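PDB 2OKU: acyl-CoA dehydrogenase family protein from Porphyromonas gingivalis, which probably oxidises acyl-CoA thioesters with the help of FAD, as family members do, and is represented here by its helical C-terminal domain alone. Local coordinates for residues A47-A50 against F51-Q55; D62-A65 against R66-V69; Y98-Y101 against G102-E105; K108-S111 against Y112-F116. One frame throughout, in Å; residues are numbered along the deposited sequence. Where two conformers were deposited one is given.

Contact 1 of 4, residues A47-A50 against F51-Q55; sequences ALIA and FVTEQ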
ATOM      1  N   ALA A  47      17.473  10.404  -1.808  1.00 20.66           N
ATOM      2  CA  ALA A  47      18.158  11.569  -1.236  1.00 20.81           C
ATOM      3  C   ALA A  47      18.354  11.386   0.262  1.00 20.45           C
ATOM      4  O   ALA A  47      19.409  11.705   0.781  1.00 21.10           O
ATOM      5  CB  ALA A  47      17.395  12.857  -1.519  1.00 20.93           C
ATOM      6  N   LEU A  48      17.350  10.859   0.953  1.00 20.10           N
ATOM      7  CA  LEU A  48      17.457  10.651   2.418  1.00 20.34           C
ATOM      8  C   LEU A  48      18.485   9.563   2.756  1.00 20.36           C
ATOM      9  O   LEU A  48      19.261   9.704   3.690  1.00 19.94           O
ATOM     10  CB  LEU A  48      16.103  10.304   3.041  1.00 20.12           C
ATOM     11  CG  LEU A  48      16.107  10.303   4.573  1.00 20.31           C
ATOM     12  CD1 LEU A  48      16.335  11.740   5.107  1.00 18.57           C
ATOM     13  CD2 LEU A  48      14.797   9.702   5.134  1.00 20.90           C
ATOM     14  N   ILE A  49      18.501   8.489   1.962  1.00 20.75           N
ATOM     15  CA  ILE A  49      19.523   7.456   2.127  1.00 21.23           C
ATOM     16  C   ILE A  49      20.915   8.068   1.984  1.00 21.50           C
ATOM     17  O   ILE A  49      21.769   7.802   2.832  1.00 21.94           O
ATOM     18  CB  ILE A  49      19.328   6.300   1.119  1.00 20.73           C
ATOM     19  CG1 ILE A  49      18.048   5.549   1.498  1.00 21.42           C
ATOM     20  CG2 ILE A  49      20.583   5.362   1.085  1.00 20.39           C
ATOM     21  CD1 ILE A  49      17.460   4.611   0.395  1.00 21.21           C
ATOM     22  N   ALA A  50      21.121   8.887   0.938  1.00 21.67           N
ATOM     23  CA  ALA A  50      22.397   9.612   0.715  1.00 22.24           C
ATOM     24  C   ALA A  50      22.748  10.530   1.875  1.00 22.18           C
ATOM     25  O   ALA A  50      23.912  10.590   2.292  1.00 22.73           O
ATOM     26  CB  ALA A  50      22.363  10.412  -0.593  1.00 21.43           C
ATOM     27  N   PHE A  51      21.757  11.255   2.378  1.00 22.14           N
ATOM     28  CA  PHE A  51      21.946  12.125   3.543  1.00 23.39           C
ATOM     29  C   PHE A  51      22.583  11.363   4.715  1.00 23.92           C
ATOM     30  O   PHE A  51      23.501  11.876   5.375  1.00 24.69           O
ATOM     31  CB  PHE A  51      20.629  12.797   3.956  1.00 23.58           C
ATOM     32  CG  PHE A  51      20.703  13.521   5.267  1.00 22.96           C
ATOM     33  CD1 PHE A  51      21.143  14.835   5.319  1.00 25.53           C
ATOM     34  CD2 PHE A  51      20.370  12.883   6.445  1.00 23.43           C
ATOM     35  CE1 PHE A  51      21.234  15.516   6.548  1.00 26.08           C
ATOM     36  CE2 PHE A  51      20.447  13.540   7.662  1.00 24.89           C
ATOM     37  CZ  PHE A  51      20.874  14.854   7.723  1.00 25.90           C
ATOM     38  N   VAL A  52      22.108  10.150   4.963  1.00 23.66           N
ATOM     39  CA  VAL A  52      22.611   9.310   6.064  1.00 24.31           C
ATOM     40  C   VAL A  52      23.958   8.638   5.721  1.00 25.26           C
ATOM     41  O   VAL A  52      24.930   8.761   6.486  1.00 26.48           O
ATOM     42  CB  VAL A  52      21.583   8.217   6.484  1.00 23.44           C
ATOM     43  CG1 VAL A  52      22.181   7.278   7.547  1.00 22.57           C
ATOM     44  CG2 VAL A  52      20.261   8.848   7.001  1.00 19.59           C
ATOM     45  N   THR A  53      24.023   7.961   4.577  1.00 26.67           N
ATOM     46  CA  THR A  53      25.236   7.214   4.190  1.00 28.07           C
ATOM     47  C   THR A  53      26.448   8.121   3.999  1.00 29.65           C
ATOM     48  O   THR A  53      27.555   7.754   4.372  1.00 30.01           O
ATOM     49  CB  THR A  53      25.040   6.339   2.921  1.00 27.94           C
ATOM     50  OG1 THR A  53      24.735   7.161   1.783  1.00 27.70           O
ATOM     51  CG2 THR A  53      23.965   5.302   3.147  1.00 26.68           C
ATOM     52  N   GLU A  54      26.243   9.326   3.479  1.00 30.74           N
ATOM     53  CA  GLU A  54      27.379  10.216   3.231  1.00 31.64           C
ATOM     54  C   GLU A  54      28.026  10.753   4.513  1.00 32.20           C
ATOM     55  O   GLU A  54      29.133  11.303   4.460  1.00 32.17           O
ATOM     56  CB  GLU A  54      26.990  11.352   2.294  1.00 32.14           C
ATOM     57  CG  GLU A  54      26.699  10.835   0.871  1.00 33.63           C
ATOM     58  CD  GLU A  54      26.188  11.903  -0.087  1.00 33.87           C
ATOM     59  OE1 GLU A  54      26.110  13.095   0.293  1.00 36.41           O
ATOM     60  OE2 GLU A  54      25.865  11.530  -1.231  1.00 37.63           O
ATOM     61  N   GLN A  55      27.351  10.597   5.654  1.00 31.98           N
ATOM     62  CA  GLN A  55      27.950  10.944   6.940  1.00 32.11           C
ATOM     63  C   GLN A  55      29.034   9.950   7.389  1.00 32.52           C
ATOM     64  O   GLN A  55      29.779  10.228   8.340  1.00 32.78           O
ATOM     65  CB  GLN A  55      26.863  11.096   8.013  1.00 31.48           C
ATOM     66  CG  GLN A  55      25.927  12.266   7.700  1.00 30.41           C
ATOM     67  CD  GLN A  55      24.836  12.467   8.713  1.00 31.57           C
ATOM     68  OE1 GLN A  55      25.096  12.593   9.910  1.00 30.95           O
ATOM     69  NE2 GLN A  55      23.598  12.534   8.243  1.00 27.44           N
TER

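Contact 2 of 4, residues D62-A65 against R66-V69; sequences DFQA and RRLV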
ATOM      1  N   ASP A  62      23.036   2.314  11.303  1.00 24.06           N
ATOM      2  CA  ASP A  62      22.355   1.256  12.014  1.00 24.29           C
ATOM      3  C   ASP A  62      21.095   1.761  12.722  1.00 23.84           C
ATOM      4  O   ASP A  62      20.049   1.100  12.733  1.00 24.32           O
ATOM      5  CB  ASP A  62      23.312   0.639  13.042  1.00 25.47           C
ATOM      6  CG  ASP A  62      24.466  -0.088  12.397  1.00 30.29           C
ATOM      7  OD1 ASP A  62      24.390  -0.421  11.182  1.00 36.53           O
ATOM      8  OD2 ASP A  62      25.473  -0.318  13.102  1.00 36.29           O
ATOM      9  N   PHE A  63      21.195   2.940  13.328  1.00 23.50           N
ATOM     10  CA  PHE A  63      20.057   3.544  14.048  1.00 22.57           C
ATOM     11  C   PHE A  63      18.891   3.913  13.097  1.00 21.70           C
ATOM     12  O   PHE A  63      17.716   3.742  13.433  1.00 21.90           O
ATOM     13  CB  PHE A  63      20.544   4.782  14.799  1.00 22.48           C
ATOM     14  CG  PHE A  63      19.469   5.516  15.497  1.00 22.78           C
ATOM     15  CD1 PHE A  63      18.872   4.988  16.640  1.00 23.13           C
ATOM     16  CD2 PHE A  63      19.039   6.753  15.018  1.00 23.03           C
ATOM     17  CE1 PHE A  63      17.846   5.689  17.293  1.00 24.88           C
ATOM     18  CE2 PHE A  63      18.014   7.454  15.651  1.00 23.36           C
ATOM     19  CZ  PHE A  63      17.416   6.931  16.792  1.00 23.98           C
ATOM     20  N   GLN A  64      19.244   4.439  11.926  1.00 20.98           N
ATOM     21  CA  GLN A  64      18.279   4.919  10.938  1.00 20.65           C
ATOM     22  C   GLN A  64      17.870   3.863   9.932  1.00 20.99           C
ATOM     23  O   GLN A  64      17.018   4.122   9.077  1.00 20.60           O
ATOM     24  CB  GLN A  64      18.856   6.113  10.178  1.00 20.19           C
ATOM     25  CG  GLN A  64      19.282   7.326  11.018  1.00 19.85           C
ATOM     26  CD  GLN A  64      18.147   8.015  11.763  1.00 20.59           C
ATOM     27  OE1 GLN A  64      17.114   7.408  12.059  1.00 20.35           O
ATOM     28  NE2 GLN A  64      18.356   9.293  12.112  1.00 22.19           N
ATOM     29  N   ALA A  65      18.464   2.674  10.014  1.00 20.86           N
ATOM     30  CA  ALA A  65      18.214   1.611   9.014  1.00 21.06           C
ATOM     31  C   ALA A  65      16.754   1.304   8.738  1.00 21.43           C
ATOM     32  O   ALA A  65      16.329   1.306   7.579  1.00 20.66           O
ATOM     33  CB  ALA A  65      18.980   0.298   9.377  1.00 20.48           C
ATOM     34  N   ARG A  66      15.978   1.035   9.780  1.00 21.55           N
ATOM     35  CA  ARG A  66      14.576   0.708   9.607  1.00 23.64           C
ATOM     36  C   ARG A  66      13.798   1.876   8.971  1.00 21.57           C
ATOM     37  O   ARG A  66      12.924   1.647   8.138  1.00 20.42           O
ATOM     38  CB  ARG A  66      13.949   0.328  10.919  1.00 24.88           C
ATOM     39  CG  ARG A  66      12.507  -0.005  10.817  1.00 28.51           C
ATOM     40  CD  ARG A  66      11.895  -0.212  12.180  1.00 32.64           C
ATOM     41  NE  ARG A  66      12.377  -1.417  12.852  1.00 40.24           N
ATOM     42  CZ  ARG A  66      11.857  -1.867  13.995  1.00 43.52           C
ATOM     43  NH1 ARG A  66      10.850  -1.201  14.567  1.00 46.79           N
ATOM     44  NH2 ARG A  66      12.323  -2.987  14.561  1.00 43.96           N
ATOM     45  N   ARG A  67      14.130   3.116   9.338  1.00 20.60           N
ATOM     46  CA  ARG A  67      13.491   4.292   8.693  1.00 21.61           C
ATOM     47  C   ARG A  67      13.820   4.413   7.194  1.00 20.41           C
ATOM     48  O   ARG A  67      12.963   4.797   6.386  1.00 20.50           O
ATOM     49  CB  ARG A  67      13.877   5.581   9.420  1.00 21.02           C
ATOM     50  CG  ARG A  67      13.180   5.713  10.724  1.00 22.34           C
ATOM     51  CD  ARG A  67      13.650   6.940  11.479  1.00 24.56           C
ATOM     52  NE  ARG A  67      13.150   6.783  12.795  1.00 28.57           N
ATOM     53  CZ  ARG A  67      13.826   6.343  13.864  1.00 25.27           C
ATOM     54  NH1 ARG A  67      15.119   6.081  13.880  1.00 25.20           N
ATOM     55  NH2 ARG A  67      13.156   6.211  14.955  1.00 26.03           N
ATOM     56  N   LEU A  68      15.045   4.064   6.821  1.00 20.54           N
ATOM     57  CA  LEU A  68      15.424   4.084   5.408  1.00 20.41           C
ATOM     58  C   LEU A  68      14.697   2.983   4.643  1.00 19.41           C
ATOM     59  O   LEU A  68      14.294   3.207   3.505  1.00 20.59           O
ATOM     60  CB  LEU A  68      16.923   3.958   5.254  1.00 20.41           C
ATOM     61  CG  LEU A  68      17.754   5.110   5.853  1.00 20.75           C
ATOM     62  CD1 LEU A  68      19.238   4.820   5.616  1.00 21.37           C
ATOM     63  CD2 LEU A  68      17.327   6.482   5.284  1.00 21.96           C
ATOM     64  N   VAL A  69      14.542   1.806   5.262  1.00 19.36           N
ATOM     65  CA  VAL A  69      13.691   0.754   4.704  1.00 19.10           C
ATOM     66  C   VAL A  69      12.244   1.271   4.497  1.00 19.26           C
ATOM     67  O   VAL A  69      11.690   1.175   3.395  1.00 19.20           O
ATOM     68  CB  VAL A  69      13.674  -0.524   5.561  1.00 18.43           C
ATOM     69  CG1 VAL A  69      12.627  -1.512   4.996  1.00 18.53           C
ATOM     70  CG2 VAL A  69      15.062  -1.179   5.665  1.00 17.29           C
TER
HETATM   71  O   HOH W   1      17.300   0.437  12.434  1.00 31.86           O
HETATM   72  O   HOH W   2      15.437   3.323  12.000  1.00 22.66           O

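Contact 3 of 4, residues Y98-Y101 against G102-E105; sequences YLRY and GQAE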
ATOM      1  N   TYR A  98      -4.098   6.196  -0.659  1.00 21.80           N
ATOM      2  CA  TYR A  98      -2.901   5.518  -0.175  1.00 22.58           C
ATOM      3  C   TYR A  98      -1.637   6.332  -0.511  1.00 21.79           C
ATOM      4  O   TYR A  98      -0.729   6.375   0.285  1.00 22.28           O
ATOM      5  CB  TYR A  98      -2.763   4.086  -0.714  1.00 22.67           C
ATOM      6  CG  TYR A  98      -3.508   3.016   0.101  1.00 22.71           C
ATOM      7  CD1 TYR A  98      -4.913   2.954   0.115  1.00 23.98           C
ATOM      8  CD2 TYR A  98      -2.809   2.104   0.879  1.00 24.74           C
ATOM      9  CE1 TYR A  98      -5.575   1.995   0.852  1.00 24.28           C
ATOM     10  CE2 TYR A  98      -3.463   1.151   1.618  1.00 23.85           C
ATOM     11  CZ  TYR A  98      -4.842   1.085   1.594  1.00 23.92           C
ATOM     12  OH  TYR A  98      -5.464   0.132   2.366  1.00 24.25           O
ATOM     13  N   LEU A  99      -1.597   6.973  -1.685  1.00 22.32           N
ATOM     14  CA  LEU A  99      -0.478   7.879  -2.040  1.00 21.76           C
ATOM     15  C   LEU A  99      -0.268   8.975  -0.980  1.00 20.55           C
ATOM     16  O   LEU A  99       0.856   9.265  -0.609  1.00 19.89           O
ATOM     17  CB  LEU A  99      -0.719   8.522  -3.409  1.00 22.01           C
ATOM     18  CG  LEU A  99       0.248   9.647  -3.856  1.00 23.07           C
ATOM     19  CD1 LEU A  99       1.551   9.020  -4.302  1.00 25.60           C
ATOM     20  CD2 LEU A  99      -0.343  10.485  -5.003  1.00 24.62           C
ATOM     21  N   ARG A 100      -1.370   9.546  -0.491  0.50 20.17           N
ATOM     22  CA  ARG A 100      -1.324  10.618   0.509  0.50 20.58           C
ATOM     23  C   ARG A 100      -0.730  10.103   1.800  0.50 20.36           C
ATOM     24  O   ARG A 100       0.078  10.770   2.418  0.50 20.46           O
ATOM     25  CB  ARG A 100      -2.730  11.169   0.787  0.50 20.34           C
ATOM     26  CG  ARG A 100      -3.452  11.694  -0.448  0.50 20.57           C
ATOM     27  CD  ARG A 100      -2.533  12.570  -1.273  0.50 20.31           C
ATOM     28  NE  ARG A 100      -3.053  12.861  -2.599  0.50 21.08           N
ATOM     29  CZ  ARG A 100      -2.356  13.494  -3.531  0.50 20.24           C
ATOM     30  NH1 ARG A 100      -1.113  13.892  -3.287  0.50 18.07           N
ATOM     31  NH2 ARG A 100      -2.898  13.716  -4.713  0.50 22.55           N
ATOM     32  N   TYR A 101      -1.153   8.908   2.180  1.00 20.78           N
ATOM     33  CA  TYR A 101      -0.617   8.220   3.346  1.00 20.71           C
ATOM     34  C   TYR A 101       0.892   8.037   3.217  1.00 19.21           C
ATOM     35  O   TYR A 101       1.636   8.403   4.114  1.00 19.92           O
ATOM     36  CB  TYR A 101      -1.294   6.879   3.508  1.00 21.94           C
ATOM     37  CG  TYR A 101      -0.789   6.052   4.667  1.00 21.75           C
ATOM     38  CD1 TYR A 101      -1.195   6.308   5.963  1.00 25.41           C
ATOM     39  CD2 TYR A 101       0.115   5.033   4.459  1.00 24.49           C
ATOM     40  CE1 TYR A 101      -0.710   5.533   7.040  1.00 24.93           C
ATOM     41  CE2 TYR A 101       0.609   4.282   5.501  1.00 24.68           C
ATOM     42  CZ  TYR A 101       0.189   4.517   6.786  1.00 25.61           C
ATOM     43  OH  TYR A 101       0.701   3.717   7.809  1.00 26.26           O
ATOM     44  N   GLY A 102       1.327   7.502   2.076  1.00 18.94           N
ATOM     45  CA  GLY A 102       2.738   7.300   1.825  1.00 18.72           C
ATOM     46  C   GLY A 102       3.496   8.610   1.848  1.00 18.11           C
ATOM     47  O   GLY A 102       4.578   8.696   2.402  1.00 18.61           O
ATOM     48  N   GLN A 103       2.920   9.655   1.259  1.00 18.11           N
ATOM     49  CA  GLN A 103       3.573  10.971   1.272  1.00 18.66           C
ATOM     50  C   GLN A 103       3.705  11.523   2.699  1.00 18.11           C
ATOM     51  O   GLN A 103       4.751  12.019   3.069  1.00 18.35           O
ATOM     52  CB  GLN A 103       2.798  11.973   0.408  1.00 18.25           C
ATOM     53  CG  GLN A 103       2.927  11.729  -1.076  1.00 19.80           C
ATOM     54  CD  GLN A 103       2.013  12.603  -1.913  1.00 20.82           C
ATOM     55  OE1 GLN A 103       0.910  12.973  -1.491  1.00 23.15           O
ATOM     56  NE2 GLN A 103       2.463  12.936  -3.109  1.00 23.84           N
ATOM     57  N   ALA A 104       2.634  11.433   3.478  1.00 18.63           N
ATOM     58  CA  ALA A 104       2.657  11.858   4.873  1.00 18.45           C
ATOM     59  C   ALA A 104       3.726  11.114   5.670  1.00 18.49           C
ATOM     60  O   ALA A 104       4.523  11.725   6.386  1.00 18.15           O
ATOM     61  CB  ALA A 104       1.287  11.688   5.518  1.00 18.08           C
ATOM     62  N   GLU A 105       3.772   9.798   5.513  1.00 18.36           N
ATOM     63  CA  GLU A 105       4.715   9.003   6.269  1.00 18.60           C
ATOM     64  C   GLU A 105       6.146   9.263   5.850  1.00 18.03           C
ATOM     65  O   GLU A 105       7.012   9.360   6.715  1.00 18.60           O
ATOM     66  CB  GLU A 105       4.354   7.507   6.219  1.00 18.80           C
ATOM     67  CG  GLU A 105       3.001   7.126   6.852  1.00 20.80           C
ATOM     68  CD  GLU A 105       2.893   7.589   8.301  1.00 23.88           C
ATOM     69  OE1 GLU A 105       3.745   7.219   9.099  1.00 23.31           O
ATOM     70  OE2 GLU A 105       1.992   8.371   8.614  1.00 26.19           O
TER
HETATM   71  O   HOH W   3       0.799  14.453  -5.172  1.00 36.08           O

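Contact 4 of 4, residues K108-S111 against Y112-F116; sequences KIDS and YVRAF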
ATOM      1  N   LYS A 108       7.256  12.577   7.543  1.00 19.32           N
ATOM      2  CA  LYS A 108       7.578  12.379   8.964  1.00 20.24           C
ATOM      3  C   LYS A 108       8.998  11.780   9.130  1.00 19.00           C
ATOM      4  O   LYS A 108       9.811  12.242   9.943  1.00 18.06           O
ATOM      5  CB  LYS A 108       6.543  11.457   9.609  1.00 21.16           C
ATOM      6  CG  LYS A 108       5.118  12.044   9.809  1.00 22.28           C
ATOM      7  CD  LYS A 108       4.228  10.887  10.275  1.00 24.53           C
ATOM      8  CE  LYS A 108       2.798  11.248  10.373  1.00 27.27           C
ATOM      9  NZ  LYS A 108       1.975  10.102  10.857  1.00 28.39           N
ATOM     10  N   ILE A 109       9.296  10.791   8.304  1.00 18.85           N
ATOM     11  CA  ILE A 109      10.602  10.140   8.329  1.00 19.05           C
ATOM     12  C   ILE A 109      11.685  11.119   7.892  1.00 19.03           C
ATOM     13  O   ILE A 109      12.686  11.284   8.576  1.00 18.42           O
ATOM     14  CB  ILE A 109      10.677   8.880   7.445  1.00 17.84           C
ATOM     15  CG1 ILE A 109       9.698   7.790   7.907  1.00 19.01           C
ATOM     16  CG2 ILE A 109      12.150   8.353   7.429  1.00 19.33           C
ATOM     17  CD1 ILE A 109       9.404   6.674   6.862  1.00 20.26           C
ATOM     18  N   ASP A 110      11.490  11.761   6.742  1.00 19.49           N
ATOM     19  CA  ASP A 110      12.477  12.720   6.223  1.00 19.62           C
ATOM     20  C   ASP A 110      12.823  13.840   7.247  1.00 19.53           C
ATOM     21  O   ASP A 110      13.983  14.126   7.486  1.00 19.67           O
ATOM     22  CB  ASP A 110      11.937  13.350   4.935  1.00 20.09           C
ATOM     23  CG  ASP A 110      12.975  14.175   4.234  1.00 21.54           C
ATOM     24  OD1 ASP A 110      13.870  13.589   3.636  1.00 23.24           O
ATOM     25  OD2 ASP A 110      12.878  15.408   4.291  1.00 22.12           O
ATOM     26  N   SER A 111      11.795  14.437   7.835  1.00 20.02           N
ATOM     27  CA  SER A 111      11.924  15.484   8.858  1.00 20.78           C
ATOM     28  C   SER A 111      12.713  14.999  10.096  1.00 20.96           C
ATOM     29  O   SER A 111      13.671  15.639  10.530  1.00 20.18           O
ATOM     30  CB  SER A 111      10.528  15.991   9.227  1.00 21.32           C
ATOM     31  OG  SER A 111      10.601  16.975  10.249  1.00 27.84           O
ATOM     32  N   TYR A 112      12.322  13.840  10.615  1.00 20.50           N
ATOM     33  CA  TYR A 112      12.994  13.234  11.752  1.00 20.37           C
ATOM     34  C   TYR A 112      14.457  12.943  11.494  1.00 19.78           C
ATOM     35  O   TYR A 112      15.315  13.345  12.267  1.00 19.25           O
ATOM     36  CB  TYR A 112      12.287  11.942  12.206  1.00 20.95           C
ATOM     37  CG  TYR A 112      13.078  11.268  13.335  1.00 20.61           C
ATOM     38  CD1 TYR A 112      12.867  11.639  14.656  1.00 21.16           C
ATOM     39  CD2 TYR A 112      14.026  10.314  13.060  1.00 21.11           C
ATOM     40  CE1 TYR A 112      13.592  11.055  15.702  1.00 23.46           C
ATOM     41  CE2 TYR A 112      14.758   9.702  14.095  1.00 21.50           C
ATOM     42  CZ  TYR A 112      14.522  10.094  15.415  1.00 23.06           C
ATOM     43  OH  TYR A 112      15.229   9.512  16.442  1.00 22.79           O
ATOM     44  N   VAL A 113      14.739  12.236  10.401  1.00 20.32           N
ATOM     45  CA  VAL A 113      16.108  11.840  10.065  1.00 20.37           C
ATOM     46  C   VAL A 113      17.017  13.040   9.815  1.00 21.23           C
ATOM     47  O   VAL A 113      18.178  13.069  10.276  1.00 21.35           O
ATOM     48  CB  VAL A 113      16.125  10.860   8.873  1.00 19.37           C
ATOM     49  CG1 VAL A 113      17.564  10.596   8.375  1.00 19.19           C
ATOM     50  CG2 VAL A 113      15.404   9.564   9.283  1.00 19.23           C
ATOM     51  N   ARG A 114      16.490  14.034   9.110  1.00 21.83           N
ATOM     52  CA  ARG A 114      17.252  15.244   8.814  1.00 22.60           C
ATOM     53  C   ARG A 114      17.484  16.154  10.035  1.00 23.16           C
ATOM     54  O   ARG A 114      18.469  16.888  10.074  1.00 25.03           O
ATOM     55  CB  ARG A 114      16.592  16.001   7.657  1.00 22.61           C
ATOM     56  CG  ARG A 114      16.799  15.265   6.316  1.00 21.89           C
ATOM     57  CD  ARG A 114      16.158  16.008   5.146  1.00 23.10           C
ATOM     58  NE  ARG A 114      16.269  15.216   3.920  1.00 20.90           N
ATOM     59  CZ  ARG A 114      17.336  15.217   3.129  1.00 23.52           C
ATOM     60  NH1 ARG A 114      18.375  15.990   3.411  1.00 23.88           N
ATOM     61  NH2 ARG A 114      17.351  14.472   2.033  1.00 22.19           N
ATOM     62  N   ALA A 115      16.589  16.100  11.010  1.00 24.15           N
ATOM     63  CA  ALA A 115      16.718  16.898  12.239  1.00 24.38           C
ATOM     64  C   ALA A 115      17.542  16.179  13.313  1.00 25.14           C
ATOM     65  O   ALA A 115      17.936  16.777  14.306  1.00 24.34           O
ATOM     66  CB  ALA A 115      15.371  17.263  12.773  1.00 24.31           C
ATOM     67  N   PHE A 116      17.803  14.894  13.115  1.00 25.32           N
ATOM     68  CA  PHE A 116      18.418  14.081  14.155  1.00 26.09           C
ATOM     69  C   PHE A 116      19.891  14.441  14.330  1.00 26.64           C
ATOM     70  O   PHE A 116      20.636  14.506  13.373  1.00 27.05           O
ATOM     71  CB  PHE A 116      18.257  12.588  13.832  1.00 24.89           C
ATOM     72  CG  PHE A 116      18.767  11.684  14.908  1.00 24.70           C
ATOM     73  CD1 PHE A 116      18.022  11.470  16.056  1.00 25.01           C
ATOM     74  CD2 PHE A 116      20.000  11.058  14.788  1.00 23.46           C
ATOM     75  CE1 PHE A 116      18.503  10.634  17.089  1.00 24.88           C
ATOM     76  CE2 PHE A 116      20.482  10.212  15.812  1.00 23.88           C
ATOM     77  CZ  PHE A 116      19.729  10.009  16.956  1.00 23.79           C
TER
HETATM   78  O   HOH W   4      14.711  13.360   1.100  1.00 20.15           O

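Contact 1 of 4, residues A47-A50 against F51-Q55
With CG2 of I49 anti to its backbone N (CG1 on the far side from the carbonyl carbon, chi1 -69°) and CG2 of T53 turned away from its own carbonyl carbon (chi1 63°), the two methyls meet one helical turn apart, I49 CG2 to T53 CG2 at 4.0 Å. The same T53 torsion sets OG1 3.2 Å from I49 O; that oxygen already takes a nearly straight bond from T53 N at 2.9 Å and 175°. E54, extended beyond CG, lies alongside A50, its CG 3.1 Å from A50 O and its OE2 3.7 Å from A50 CB. On another side of the helix L48 CD1 approaches F51 CD2 at 4.4 Å, loose apolar contact at most. Q55 reaches back, and NE2 donates to F51 O at 2.9 Å from above the carbonyl plane; the same nitrogen sits over one face of the F51 ring near its rim. L48 and V52 also pack on helices 58-87 and 92-115. This is the C-terminal region of helix 32-53, where a side-chain amide bonds a backbone carbonyl four residues back, in the all-helical C-terminal domain of the acyl-CoA dehydrogenase family.

Contact 2 of 4, residues D62-A65 against R66-V69
The backbone of this stretch is helical but kinked: the N atoms of R66 and R67 have no bond to the preceding turn, and two waters fill in, one linking D62 O to R66 N and the other F63 O to R67 N. Beyond them the regular pattern resumes, L68 N to Q64 O and V69 N to A65 O. R67 does most of the side-chain work. Its chain, extended from CG to NE, carries the guanidinium back along the helix, where NH1 donates to Q64 OE1 at 3.0 Å. The amide of Q64, folded back at chi2 (-64°), stands almost perpendicular to the guanidinium, the planes 89° apart. Waters inserted into a turn, as at R66 and R67, are a known way of bending a long helix, here near the start of helix 58-87 in the helical bundle of this domain. R67 NH1 also lies over one face of the F63 ring, offset toward its rim, with F63 CE2 3.7 Å away; the ring and guanidinium planes are 44° apart. Y112 and F116 of helix 92-115 and its tail cover this aromatic patch, F63 stacking with F116. L68 CG comes within 3.5 Å of Q64 O.

Contact 3 of 4, residues Y98-Y101 against G102-E105
Y101 and E105 cross at a slant, and the meeting is a CH-pi contact: E105 CG lies over one face of the Y101 ring, 3.9 Å from the centroid and 15° off the ring normal. Y101 swings its ring into place with CG anti to the backbone N (chi1 178°), and E105, bent at chi2, brings its methylene rather than its carboxylate over the phenol; the carboxylate goes on to a salt bridge with K108, through OE2. On another flank of the helix R100, in the conformer described, and Q103 run side by side, pointing the same way. In that conformer R100 NH1 donates to Q103 OE1 at 2.9 Å, the oxygen lying 19° out of the guanidinium plane, and a water accepts from both R100 NH1 and Q103 NE2, closing a small ring of hydrogen bonds. L99 slips underneath: its CD2 covers the centre of one face of this guanidinium at 3.8 Å, and its CG comes 4.0 Å from Q103 CD. Y98 packs on G102 of the second subunit, Y101 meets Y101 and Y98 of that subunit, and Y98 OH hydrogen-bonds H74 there. The chemistry therefore divides this stretch of helix 92-115: an aromatic side pairs with the neighbouring subunit, while L99 and Q103 pack on A37 and M41 of helix 32-53 and one water bridges R100 NH1 and Q103 NE2.

Contact 4 of 4, residues K108-S111 against Y112-F116
I109 and V113 lie side by side near the end of helix 92-115, the last long helix of the domain's bundle, and their CG2 methyls meet at 3.9 Å. Taking the second half in order, Y112 comes first. Its N bonds to K108 O at 3.1 Å, and its ring, with CG anti to the backbone N (chi1 176°), turns away from the preceding turn. V113 follows, its N bonding nearly straight to I109 O at 2.9 Å and 174°; CG2 touches the same carbonyl oxygen at 3.3 Å, and the side chain also packs on L48 and V52. R114 carries the charged part of the contact, its chain stretched out from CG to NE. The salt bridge is one-sided: R114 NE meets D110 OD1 at 2.9 Å on the syn side, and the oxygen lies in the guanidinium plane while the nitrogen stands 33° out of the carboxylate plane. One water donates to D110 OD1 at 2.7 Å and accepts from R114 NH2. Next, A115 N bonds to S111 O at 3.0 Å and also makes a weak bond to Y112 O. F116, already beyond the helix, makes one more weak bond, from its N to V113 O at 3.4 Å.

In the fold
Each contact is local, its bonds reaching three or four residues along the chain, so the four simply follow in series, with no nesting or crossing; contacts 1 and 4 run off their helix ends. Contact 1 finishes helix 32-53 and contact 2 lies near the start of helix 58-87, the two meeting where I49, L48 and V52 pack on L68. Contacts 3 and 4 adjoin in sequence on helix 92-115, their centres 16 Å apart. Contact 4 returns to both others: L48, F51 and V52 touch its D110, V113 and R114, while F63, Q64 and R67 meet Y112 and F116. Contacts 1, 2 and 4 thus gather three helices at one end of the bundle; contact 3 lies farther along, facing the second subunit, which contact 2 also reaches.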